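Local coordinates for xylose isomerase domain protein (Alicyclobacillus acidocaldarius subsp. acidocaldarius, PDB 3U0H) that probably acts as an isomerase, as a member of the xylose isomerase-like TIM-barrel family, at residues V201-I206 with A241-P246; L222-G227 with V247-L252; D74-F79 with L120-R125. All blocks are in the same frame, centred on the assembly; numbering follows the deposited sequence.

Contact 1 of 3, residues V201-I206 with A241-P246; sequences VVYVHI and AGYRGP
Tyr243 lays its ring against strand 201-206, and Val204 meets it over one face while backbone carbonyls approach its edge. The Val204 methyl CG2, toward the rim, sits 3.6 Å from the centroid of the Tyr243 ring and 19° off the ring normal, a CH-pi contact in which the two side chains run past each other in opposite directions. Gly245 N lies above the opposite face, also toward the rim. Val201 crosses the tyrosine at about a right angle, its CG1 3.5 Å from Tyr243 CD1, and the carbonyl oxygen Val201 O comes near the plane of the ring, 3.3 Å from the same CD1. This is the entry to the last strand of the TIM barrel: helix 231-241 ends in a Schellman motif at Gly242, and the loop leads into strand 246-249, parallel to 201-206. With CG anti to the backbone N (chi1 -176°), the tyrosine side chain runs forward beside its own loop, and Tyr243 OH donates to Pro246 O, which lies in the ring plane at its edge (2.6 Å). Beyond it, Pro246 CG touches the ring edge of Tyr203 at CE1 (3.8 Å); the hydroxyl of Tyr203 is hydrogen-bonded to Asp34.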
# COMPACT_ATOMS: atom_id res chain seq x y z
N VAL A 201 21.79 2.81 5.36
CA VAL A 201 23.01 2.00 5.45
C VAL A 201 22.66 0.67 6.16
O VAL A 201 22.55 0.60 7.43
CB VAL A 201 24.14 2.73 6.17
CG1 VAL A 201 25.44 1.94 6.00
CG2 VAL A 201 24.32 4.15 5.66
N VAL A 202 22.45 -0.37 5.34
CA VAL A 202 21.93 -1.64 5.81
C VAL A 202 23.09 -2.53 6.25
O VAL A 202 22.98 -3.21 7.25
CB VAL A 202 21.11 -2.33 4.68
CG1 VAL A 202 20.58 -3.71 5.12
CG2 VAL A 202 19.92 -1.44 4.24
N TYR A 203 24.19 -2.55 5.47
CA TYR A 203 25.29 -3.41 5.76
C TYR A 203 26.51 -2.86 5.02
O TYR A 203 26.38 -2.10 4.07
CB TYR A 203 24.92 -4.87 5.36
CG TYR A 203 25.92 -6.00 5.69
CD1 TYR A 203 26.47 -6.12 6.96
CD2 TYR A 203 26.26 -6.96 4.73
CE1 TYR A 203 27.37 -7.13 7.24
CE2 TYR A 203 27.14 -8.02 5.02
CZ TYR A 203 27.69 -8.09 6.27
OH TYR A 203 28.58 -9.10 6.60
N VAL A 204 27.69 -3.18 5.51
CA VAL A 204 28.88 -2.51 5.08
C VAL A 204 29.98 -3.51 4.79
O VAL A 204 30.16 -4.48 5.55
CB VAL A 204 29.33 -1.51 6.15
CG1 VAL A 204 30.67 -0.89 5.77
CG2 VAL A 204 28.23 -0.46 6.33
N HIS A 205 30.66 -3.34 3.66
CA HIS A 205 31.86 -4.10 3.37
C HIS A 205 33.04 -3.17 3.34
O HIS A 205 32.95 -2.05 2.81
CB HIS A 205 31.81 -4.76 1.99
CG HIS A 205 30.83 -5.90 1.84
ND1 HIS A 205 30.44 -6.35 0.63
CD2 HIS A 205 30.17 -6.67 2.77
CE1 HIS A 205 29.60 -7.38 0.77
NE2 HIS A 205 29.41 -7.56 2.09
N ILE A 206 34.17 -3.69 3.84
CA ILE A 206 35.47 -3.04 3.76
C ILE A 206 36.58 -3.94 3.08
O ILE A 206 36.49 -5.15 3.09
CB ILE A 206 35.84 -2.56 5.19
CG1 ILE A 206 36.89 -1.45 5.13
CG2 ILE A 206 36.21 -3.72 6.10
CD1 ILE A 206 36.98 -0.59 6.37
N ALA A 241 26.58 9.20 9.11
CA ALA A 241 25.26 8.71 8.71
C ALA A 241 24.47 8.18 9.87
O ALA A 241 23.27 8.37 9.91
CB ALA A 241 25.39 7.64 7.67
N GLY A 242 25.14 7.46 10.78
CA GLY A 242 24.51 6.82 11.92
C GLY A 242 24.54 5.30 11.85
O GLY A 242 23.78 4.63 12.51
N TYR A 243 25.43 4.72 11.07
CA TYR A 243 25.55 3.26 11.04
C TYR A 243 26.24 2.71 12.29
O TYR A 243 27.27 3.25 12.70
CB TYR A 243 26.35 2.85 9.83
CG TYR A 243 26.44 1.37 9.66
CD1 TYR A 243 25.34 0.66 9.23
CD2 TYR A 243 27.64 0.69 9.92
CE1 TYR A 243 25.41 -0.70 9.07
CE2 TYR A 243 27.73 -0.70 9.76
CZ TYR A 243 26.61 -1.39 9.32
OH TYR A 243 26.61 -2.76 9.14
N ARG A 244 25.67 1.68 12.89
CA ARG A 244 26.16 1.13 14.15
C ARG A 244 26.08 -0.39 14.13
O ARG A 244 25.44 -0.98 15.02
CB ARG A 244 25.32 1.61 15.37
CG ARG A 244 25.27 3.12 15.58
CD ARG A 244 26.61 3.68 15.99
NE ARG A 244 26.54 5.12 16.26
CZ ARG A 244 26.77 6.09 15.39
NH1 ARG A 244 27.09 5.82 14.09
NH2 ARG A 244 26.62 7.39 15.81
N GLY A 245 26.69 -1.03 13.15
CA GLY A 245 26.66 -2.47 13.08
C GLY A 245 27.93 -3.03 12.49
O GLY A 245 29.00 -2.44 12.61
N PRO A 246 27.83 -4.21 11.87
CA PRO A 246 29.00 -4.94 11.42
C PRO A 246 29.59 -4.41 10.15
O PRO A 246 28.86 -3.98 9.22
CB PRO A 246 28.46 -6.35 11.15
CG PRO A 246 26.99 -6.16 10.91
CD PRO A 246 26.65 -5.10 11.91

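Contact 2 of 3, residues L222-G227 with V247-L252; sequences LLPGDG and VAAEVL
Val251 and Pro224 carry most of this contact, in which no hydrogen bond passes between 222-227 and 247-252. The apolar part is made of proline ring carbons and methyl groups. Pro224 CG lies 3.9 Å from Ala249 CB, and the adjacent ring carbon Pro224 CD is 4.1 Å from Val251 CG2, so that one proline ring touches both residues of 247-252 whose side chains point at the loop. Leu223 starts away from 247-252, but its end comes back, bringing Leu223 CD2 to 4.3 Å from Val251 CG1.

Apolar groups also meet the backbone. Val251 points toward the loop, and with its CG1 anti to the backbone N (chi1 178°) both methyls come up to the carbonyl oxygen of Leu222, Val251 CG2 at 3.4 Å and Val251 CG1 at 3.5 Å from Leu222 O. An alanine here keeps only CB, and the loss of both branches would probably open a gap beside Leu222 O, Pro224 CD and Leu223 CD2.

Each segment also has a turn of its own. A type II beta turn runs from Leu223 to Asp226, closed by Asp226 N to Leu223 O at 2.9 Å, with Gly225 at positive phi. Across from it, Ala249 is the centre of an inverse gamma turn, its bond from Glu250 N to Ala248 O being weak.

The contact joins the loop after strand 201-206 to the end of strand 246-249, the last strand of the barrel, and to the residues that follow it. Pro224 also packs on Ile206 of the neighbouring strand and, with Ala249, on Val268 of helix 261-280, whose Arg271 forms a salt bridge with Asp226.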
# COMPACT_ATOMS: atom_id res chain seq x y z
N LEU A 222 42.26 -6.62 -1.95
CA LEU A 222 43.31 -6.72 -0.94
C LEU A 222 42.67 -6.59 0.46
O LEU A 222 41.48 -6.20 0.60
CB LEU A 222 44.33 -5.62 -1.19
CG LEU A 222 45.26 -5.68 -2.40
CD1 LEU A 222 46.35 -4.62 -2.25
CD2 LEU A 222 45.91 -7.05 -2.58
N LEU A 223 43.45 -6.94 1.47
CA LEU A 223 43.04 -6.82 2.85
C LEU A 223 42.90 -5.38 3.20
O LEU A 223 43.77 -4.59 2.82
CB LEU A 223 44.10 -7.37 3.78
CG LEU A 223 44.48 -8.83 3.57
CD1 LEU A 223 45.48 -9.26 4.67
CD2 LEU A 223 43.21 -9.68 3.54
N PRO A 224 41.86 -5.03 3.99
CA PRO A 224 41.74 -3.64 4.47
C PRO A 224 43.09 -3.10 4.95
O PRO A 224 43.77 -3.75 5.75
CB PRO A 224 40.78 -3.75 5.64
CG PRO A 224 39.99 -4.99 5.36
CD PRO A 224 40.95 -5.93 4.72
N GLY A 225 43.49 -1.94 4.42
CA GLY A 225 44.75 -1.35 4.78
C GLY A 225 46.02 -1.76 4.02
O GLY A 225 47.09 -1.20 4.29
N ASP A 226 45.97 -2.70 3.09
CA ASP A 226 47.17 -2.96 2.24
C ASP A 226 47.21 -2.10 0.94
O ASP A 226 48.11 -2.20 0.15
CB ASP A 226 47.27 -4.44 1.93
CG ASP A 226 47.58 -5.29 3.17
OD1 ASP A 226 48.20 -4.77 4.12
OD2 ASP A 226 47.22 -6.49 3.19
N GLY A 227 46.27 -1.17 0.78
CA GLY A 227 46.19 -0.36 -0.44
C GLY A 227 46.02 1.14 -0.26
O GLY A 227 46.48 1.69 0.73
N VAL A 247 30.90 -4.46 10.13
CA VAL A 247 31.69 -4.12 8.96
C VAL A 247 32.49 -5.34 8.56
O VAL A 247 33.45 -5.73 9.24
CB VAL A 247 32.62 -2.97 9.31
CG1 VAL A 247 33.51 -2.59 8.17
CG2 VAL A 247 31.80 -1.78 9.84
N ALA A 248 32.11 -5.94 7.43
CA ALA A 248 32.74 -7.18 6.98
C ALA A 248 33.84 -6.97 5.97
O ALA A 248 33.66 -6.22 5.01
CB ALA A 248 31.71 -8.10 6.40
N ALA A 249 34.97 -7.65 6.17
CA ALA A 249 36.06 -7.60 5.20
C ALA A 249 35.81 -8.62 4.09
O ALA A 249 36.29 -9.76 4.17
CB ALA A 249 37.38 -7.86 5.88
N GLU A 250 35.01 -8.23 3.09
CA GLU A 250 34.81 -9.02 1.84
C GLU A 250 36.00 -8.76 0.91
O GLU A 250 36.06 -7.71 0.25
CB GLU A 250 33.48 -8.71 1.12
CG GLU A 250 33.22 -9.65 -0.11
CD GLU A 250 31.90 -9.45 -0.86
OE1 GLU A 250 31.68 -8.39 -1.51
OE2 GLU A 250 31.07 -10.39 -0.87
N VAL A 251 36.95 -9.71 0.88
CA VAL A 251 38.16 -9.57 0.08
C VAL A 251 38.14 -10.62 -1.02
O VAL A 251 38.79 -11.65 -0.89
CB VAL A 251 39.43 -9.63 0.95
CG1 VAL A 251 40.67 -9.53 0.09
CG2 VAL A 251 39.40 -8.49 1.97
N LEU A 252 37.32 -10.39 -2.05
CA LEU A 252 37.20 -11.36 -3.12
C LEU A 252 38.59 -11.47 -3.77
O LEU A 252 39.28 -10.48 -3.88
CB LEU A 252 36.13 -10.97 -4.16
CG LEU A 252 34.70 -10.77 -3.64
CD1 LEU A 252 33.76 -10.44 -4.79
CD2 LEU A 252 34.14 -11.99 -2.92

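Contact 3 of 3, residues D74-F79 with L120-R125; sequences DSEPVF and LARRIR
Asp74 and Ser75 lead into helix 76-84, with Ser75 at the N-cap position, and the nearest CA atoms across to helix 113-131 are those of Phe79 and Arg123, 8.5 Å apart. Arg123 has the largest part in the contact. Its chain, extended from CG to NE, passes over the Phe79 ring with CD above the centre, and its guanidinium lies flat but displaced toward Phe79 CB, the planes 5° apart and the centres 4.5 Å. Two nitrogens of its end then grip one backbone oxygen: Arg123 NH1 reaches Asp74 O at 2.8 Å and Arg123 NH2 reaches it at 2.9 Å, both from the same face of the carbonyl plane. The two helices belong to the outer layer of the TIM barrel, and here they are joined by a salt-bridge network of Glu76, Arg122 and Arg123. Glu76 and Arg122 meet tip to tip, Arg122 NH2 to Glu76 OE1 at 2.7 Å in a nearly straight bond (172°) and Arg122 NH1 to Glu76 OE2 at 2.7 Å. Glu76 OE1 takes a further bond from Arg123 NH2 at 2.9 Å, and the two arginines approach this oxygen from opposite faces of the carboxylate plane. The shared carboxylate is likely to offset the repulsion between the adjacent arginines, and Arg122 has a second acidic partner in Glu167 of the third subunit.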
# COMPACT_ATOMS: atom_id res chain seq x y z
N ASP A 74 15.40 -15.57 -12.10
CA ASP A 74 14.81 -16.85 -12.49
C ASP A 74 13.55 -16.60 -13.32
O ASP A 74 13.07 -15.47 -13.45
CB ASP A 74 14.44 -17.70 -11.29
CG ASP A 74 15.50 -18.72 -10.93
OD1 ASP A 74 16.16 -19.23 -11.85
OD2 ASP A 74 15.71 -19.02 -9.74
N SER A 75 13.06 -17.69 -13.90
CA SER A 75 11.72 -17.73 -14.44
C SER A 75 10.71 -17.35 -13.32
O SER A 75 11.02 -17.48 -12.12
CB SER A 75 11.44 -19.15 -15.00
OG SER A 75 11.39 -20.10 -13.91
N GLU A 76 9.53 -16.86 -13.72
CA GLU A 76 8.52 -16.39 -12.77
C GLU A 76 8.11 -17.51 -11.78
O GLU A 76 8.12 -17.26 -10.58
CB GLU A 76 7.25 -15.78 -13.46
CG GLU A 76 6.38 -14.85 -12.57
CD GLU A 76 7.11 -13.65 -11.89
OE1 GLU A 76 8.06 -13.06 -12.46
OE2 GLU A 76 6.73 -13.27 -10.77
N PRO A 77 7.78 -18.75 -12.28
CA PRO A 77 7.31 -19.78 -11.35
C PRO A 77 8.38 -20.16 -10.30
O PRO A 77 8.04 -20.43 -9.17
CB PRO A 77 7.00 -20.97 -12.26
CG PRO A 77 6.96 -20.42 -13.66
CD PRO A 77 7.96 -19.32 -13.64
N VAL A 78 9.66 -20.17 -10.68
CA VAL A 78 10.71 -20.53 -9.71
C VAL A 78 10.90 -19.37 -8.74
O VAL A 78 11.03 -19.59 -7.53
CB VAL A 78 12.03 -20.90 -10.44
CG1 VAL A 78 13.18 -21.16 -9.44
CG2 VAL A 78 11.82 -22.10 -11.40
N PHE A 79 10.90 -18.15 -9.27
CA PHE A 79 11.02 -16.97 -8.44
C PHE A 79 9.90 -16.92 -7.41
O PHE A 79 10.15 -16.74 -6.22
CB PHE A 79 11.06 -15.64 -9.26
CG PHE A 79 10.88 -14.44 -8.40
CD1 PHE A 79 11.89 -14.06 -7.54
CD2 PHE A 79 9.69 -13.75 -8.36
CE1 PHE A 79 11.73 -12.99 -6.69
CE2 PHE A 79 9.53 -12.67 -7.53
CZ PHE A 79 10.57 -12.28 -6.69
N LEU A 120 12.94 -6.32 -12.46
CA LEU A 120 13.79 -6.35 -11.30
C LEU A 120 13.22 -5.41 -10.15
O LEU A 120 13.21 -5.79 -8.98
CB LEU A 120 15.24 -6.03 -11.69
CG LEU A 120 16.24 -6.08 -10.54
CD1 LEU A 120 16.43 -7.50 -10.08
CD2 LEU A 120 17.58 -5.45 -10.93
N ALA A 121 12.71 -4.23 -10.51
CA ALA A 121 12.08 -3.29 -9.54
C ALA A 121 10.95 -4.01 -8.83
O ALA A 121 10.83 -3.98 -7.60
CB ALA A 121 11.54 -2.02 -10.21
N ARG A 122 10.13 -4.71 -9.60
CA ARG A 122 8.93 -5.32 -9.02
C ARG A 122 9.26 -6.50 -8.09
O ARG A 122 8.59 -6.74 -7.12
CB ARG A 122 7.96 -5.73 -10.12
CG ARG A 122 6.70 -6.43 -9.62
CD ARG A 122 6.83 -7.95 -9.61
NE ARG A 122 7.19 -8.58 -10.89
CZ ARG A 122 7.41 -9.89 -11.06
NH1 ARG A 122 7.37 -10.76 -10.04
NH2 ARG A 122 7.68 -10.35 -12.28
N ARG A 123 10.28 -7.27 -8.42
CA ARG A 123 10.63 -8.47 -7.63
C ARG A 123 11.34 -8.12 -6.32
O ARG A 123 11.19 -8.82 -5.32
CB ARG A 123 11.53 -9.39 -8.47
CG ARG A 123 10.81 -10.12 -9.59
CD ARG A 123 11.73 -11.05 -10.36
NE ARG A 123 11.03 -11.92 -11.28
CZ ARG A 123 11.59 -12.95 -11.91
NH1 ARG A 123 12.89 -13.28 -11.69
NH2 ARG A 123 10.87 -13.68 -12.76
N ILE A 124 12.14 -7.08 -6.36
CA ILE A 124 12.81 -6.54 -5.18
C ILE A 124 11.79 -5.97 -4.23
O ILE A 124 11.91 -6.13 -3.02
CB ILE A 124 13.87 -5.46 -5.56
CG1 ILE A 124 15.04 -6.13 -6.34
CG2 ILE A 124 14.42 -4.78 -4.30
CD1 ILE A 124 16.19 -5.23 -6.79
N ARG A 125 10.76 -5.33 -4.79
CA ARG A 125 9.63 -4.79 -4.03
C ARG A 125 8.92 -5.95 -3.32
O ARG A 125 8.62 -5.87 -2.11
CB ARG A 125 8.66 -4.07 -4.98
CG ARG A 125 7.40 -3.55 -4.34
CD ARG A 125 6.36 -3.14 -5.42
NE ARG A 125 6.99 -2.28 -6.40
CZ ARG A 125 6.72 -2.17 -7.71
NH1 ARG A 125 5.74 -2.82 -8.29
NH2 ARG A 125 7.49 -1.32 -8.43

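Contacts 1 and 2 are buried and share the final part of the barrel: strands 201-206 and 246-249 are parallel neighbours, and backbone bonds such as Ile206 N to Ala248 O (2.8 Å) tie one contact to the other. Contact 1 lies where the chain enters the last strand, contact 2 where it leaves. Contact 3 is only partly buried, between two outer helices, its centre about 27 Å from that of contact 1 and 32 Å from that of contact 2. The chemistry changes accordingly. Neither buried contact has a hydrogen bond between its segments, and both rely on apolar packing, round an aromatic ring in contact 1; contact 3 depends on charge and a guanidinium stack.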